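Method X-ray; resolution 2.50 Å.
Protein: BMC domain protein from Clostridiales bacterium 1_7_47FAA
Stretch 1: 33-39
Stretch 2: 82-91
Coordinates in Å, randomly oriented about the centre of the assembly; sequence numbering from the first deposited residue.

Stretch 1 33-39: DAIGLIQ
Stretch 2 82-91: SVEAAMDEIR

Strand 34-39 and helix 82-91 pack side by side in one chain. Their N-to-C directions are nearly parallel, 15° apart, and the axes approach to 8.2 Å. The helix begins before and continues past its stretch. Its phi/psi values stay near -63/-44, and i to i+4 hydrogen bonds of 2.9 to 3.1 Å run from A86 N to S82 O through R91 N to M87 O. The strand is extended, with phi from -95° to -144° and psi from 119° to 157°.

No hydrogen bond joins the two stretches. The side-chain contacts are apolar, and V83 and M87 also pack against the strand backbone. The contact buries 283 Å² in total. V83, M87 and I38 cover the most surface.

V83 points toward the strand with chi1 t (168°). The nearest CA pair across the stretches is G36 and V83; their CA atoms are 5.9 Å apart. V83 CG1 sits 3.5 Å from G36 N. V83 CG2 lies 4.2 Å from A34 CB and 3.9 Å from A34 O; the A34 methyl points toward the helix.

G36 leaves room for two helix side chains. A CB here would point toward the helix and clash, 2.7 Å from M87 SD and 2.9 Å from V83 CG1. With none present, G36 CA lies 3.8 Å from M87 SD.

The CA-to-CB bond of M87 points sideways. Its m, m, m rotamer (-61°, -68°, -81°) brings the end of the flexible chain back to the strand. M87 CE reaches 3.5 Å from L37 O. The L37 side chain itself points away from the helix.

I38 points toward the helix, with chi1 m (-47°) and chi2 between wells at 107°. Its CD1 lies 3.7 Å from M87 SD and 3.8 Å from I90 CD1. I90 is m, t (-68°, 157°) and also points toward the strand. Both isoleucines are buried, as their branched hydrocarbon chains suit.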

# COMPACT_ATOMS: atom_id res chain seq x y z
N ASP B 33 25.51 5.60 20.86
CA ASP B 33 26.20 4.39 21.28
C ASP B 33 25.33 3.19 20.82
O ASP B 33 25.86 2.17 20.40
CB ASP B 33 26.28 4.44 22.82
CG ASP B 33 27.33 3.59 23.48
OD1 ASP B 33 27.10 2.38 23.64
OD2 ASP B 33 28.33 4.17 23.96
N ALA B 34 24.00 3.34 20.89
CA ALA B 34 23.04 2.32 20.49
C ALA B 34 21.79 2.94 19.83
O ALA B 34 21.49 4.11 20.05
CB ALA B 34 22.64 1.47 21.68
N ILE B 35 21.09 2.14 19.01
CA ILE B 35 19.84 2.52 18.35
C ILE B 35 18.87 1.41 18.63
O ILE B 35 19.14 0.27 18.24
CB ILE B 35 19.93 2.76 16.80
CG1 ILE B 35 20.98 3.83 16.42
CG2 ILE B 35 18.56 3.15 16.22
CD1 ILE B 35 21.16 4.00 14.93
N GLY B 36 17.77 1.74 19.30
CA GLY B 36 16.65 0.83 19.54
C GLY B 36 15.60 1.07 18.46
O GLY B 36 15.24 2.22 18.18
N LEU B 37 15.15 0.00 17.80
CA LEU B 37 14.17 0.12 16.72
C LEU B 37 12.89 -0.63 17.05
O LEU B 37 12.96 -1.74 17.56
CB LEU B 37 14.74 -0.41 15.38
CG LEU B 37 15.97 0.29 14.79
CD1 LEU B 37 16.55 -0.53 13.67
CD2 LEU B 37 15.66 1.73 14.33
N ILE B 38 11.74 0.01 16.82
CA ILE B 38 10.43 -0.59 17.09
C ILE B 38 9.55 -0.33 15.89
O ILE B 38 9.42 0.82 15.45
CB ILE B 38 9.75 -0.20 18.46
CG1 ILE B 38 10.69 -0.29 19.68
CG2 ILE B 38 8.53 -1.08 18.74
CD1 ILE B 38 11.07 1.04 20.17
N GLN B 39 8.98 -1.40 15.34
CA GLN B 39 8.08 -1.33 14.19
C GLN B 39 6.76 -1.97 14.56
O GLN B 39 6.73 -3.06 15.12
CB GLN B 39 8.68 -2.02 12.96
CG GLN B 39 7.98 -1.64 11.65
CD GLN B 39 8.65 -2.22 10.41
OE1 GLN B 39 9.85 -2.10 10.18
NE2 GLN B 39 7.87 -2.85 9.56
N SER B 82 20.54 2.86 28.56
CA SER B 82 19.34 3.71 28.45
C SER B 82 18.41 3.21 27.37
O SER B 82 17.19 3.18 27.58
CB SER B 82 19.72 5.16 28.18
OG SER B 82 20.49 5.69 29.25
N VAL B 83 18.98 2.82 26.20
CA VAL B 83 18.22 2.30 25.08
C VAL B 83 17.53 0.96 25.48
O VAL B 83 16.32 0.83 25.31
CB VAL B 83 19.08 2.19 23.78
CG1 VAL B 83 18.36 1.37 22.70
CG2 VAL B 83 19.42 3.58 23.26
N GLU B 84 18.28 0.03 26.10
CA GLU B 84 17.74 -1.25 26.56
C GLU B 84 16.65 -1.06 27.62
O GLU B 84 15.61 -1.71 27.53
CB GLU B 84 18.84 -2.16 27.08
CG GLU B 84 19.70 -2.72 25.96
CD GLU B 84 20.84 -3.65 26.35
OE1 GLU B 84 21.32 -4.36 25.45
OE2 GLU B 84 21.24 -3.67 27.54
N ALA B 85 16.84 -0.12 28.55
CA ALA B 85 15.86 0.18 29.60
C ALA B 85 14.57 0.74 29.00
O ALA B 85 13.48 0.35 29.45
CB ALA B 85 16.44 1.16 30.61
N ALA B 86 14.69 1.65 27.97
CA ALA B 86 13.54 2.25 27.30
C ALA B 86 12.77 1.17 26.51
O ALA B 86 11.55 1.13 26.59
CB ALA B 86 13.97 3.40 26.40
N MET B 87 13.50 0.26 25.80
CA MET B 87 12.92 -0.86 25.03
C MET B 87 12.12 -1.78 25.97
O MET B 87 10.99 -2.14 25.63
CB MET B 87 14.02 -1.70 24.35
CG MET B 87 14.88 -0.96 23.35
SD MET B 87 14.00 -0.46 21.88
CE MET B 87 14.03 -2.08 20.92
N ASP B 88 12.71 -2.14 27.13
CA ASP B 88 12.06 -2.98 28.15
C ASP B 88 10.76 -2.34 28.64
O ASP B 88 9.76 -3.04 28.78
CB ASP B 88 12.98 -3.22 29.37
CG ASP B 88 14.21 -4.09 29.17
OD1 ASP B 88 14.42 -4.59 28.03
OD2 ASP B 88 15.01 -4.23 30.14
N GLU B 89 10.78 -1.04 28.91
CA GLU B 89 9.61 -0.29 29.37
C GLU B 89 8.49 -0.29 28.35
O GLU B 89 7.33 -0.50 28.72
CB GLU B 89 9.98 1.16 29.71
CG GLU B 89 9.80 1.50 31.18
CD GLU B 89 8.49 1.08 31.83
OE1 GLU B 89 7.43 1.67 31.51
OE2 GLU B 89 8.53 0.14 32.67
N ILE B 90 8.84 -0.07 27.05
CA ILE B 90 7.90 -0.07 25.93
C ILE B 90 7.21 -1.43 25.82
O ILE B 90 5.98 -1.49 25.73
CB ILE B 90 8.58 0.36 24.61
CG1 ILE B 90 8.98 1.85 24.64
CG2 ILE B 90 7.67 0.07 23.42
CD1 ILE B 90 10.09 2.23 23.69
N ARG B 91 8.01 -2.51 25.86
CA ARG B 91 7.55 -3.88 25.76
C ARG B 91 6.63 -4.24 26.94
O ARG B 91 5.58 -4.82 26.71
CB ARG B 91 8.77 -4.82 25.62
CG ARG B 91 8.49 -6.30 25.80
CD ARG B 91 7.95 -7.00 24.56
NE ARG B 91 7.60 -8.39 24.87
CZ ARG B 91 7.81 -9.43 24.07
NH1 ARG B 91 8.36 -9.26 22.87
NH2 ARG B 91 7.48 -10.66 24.46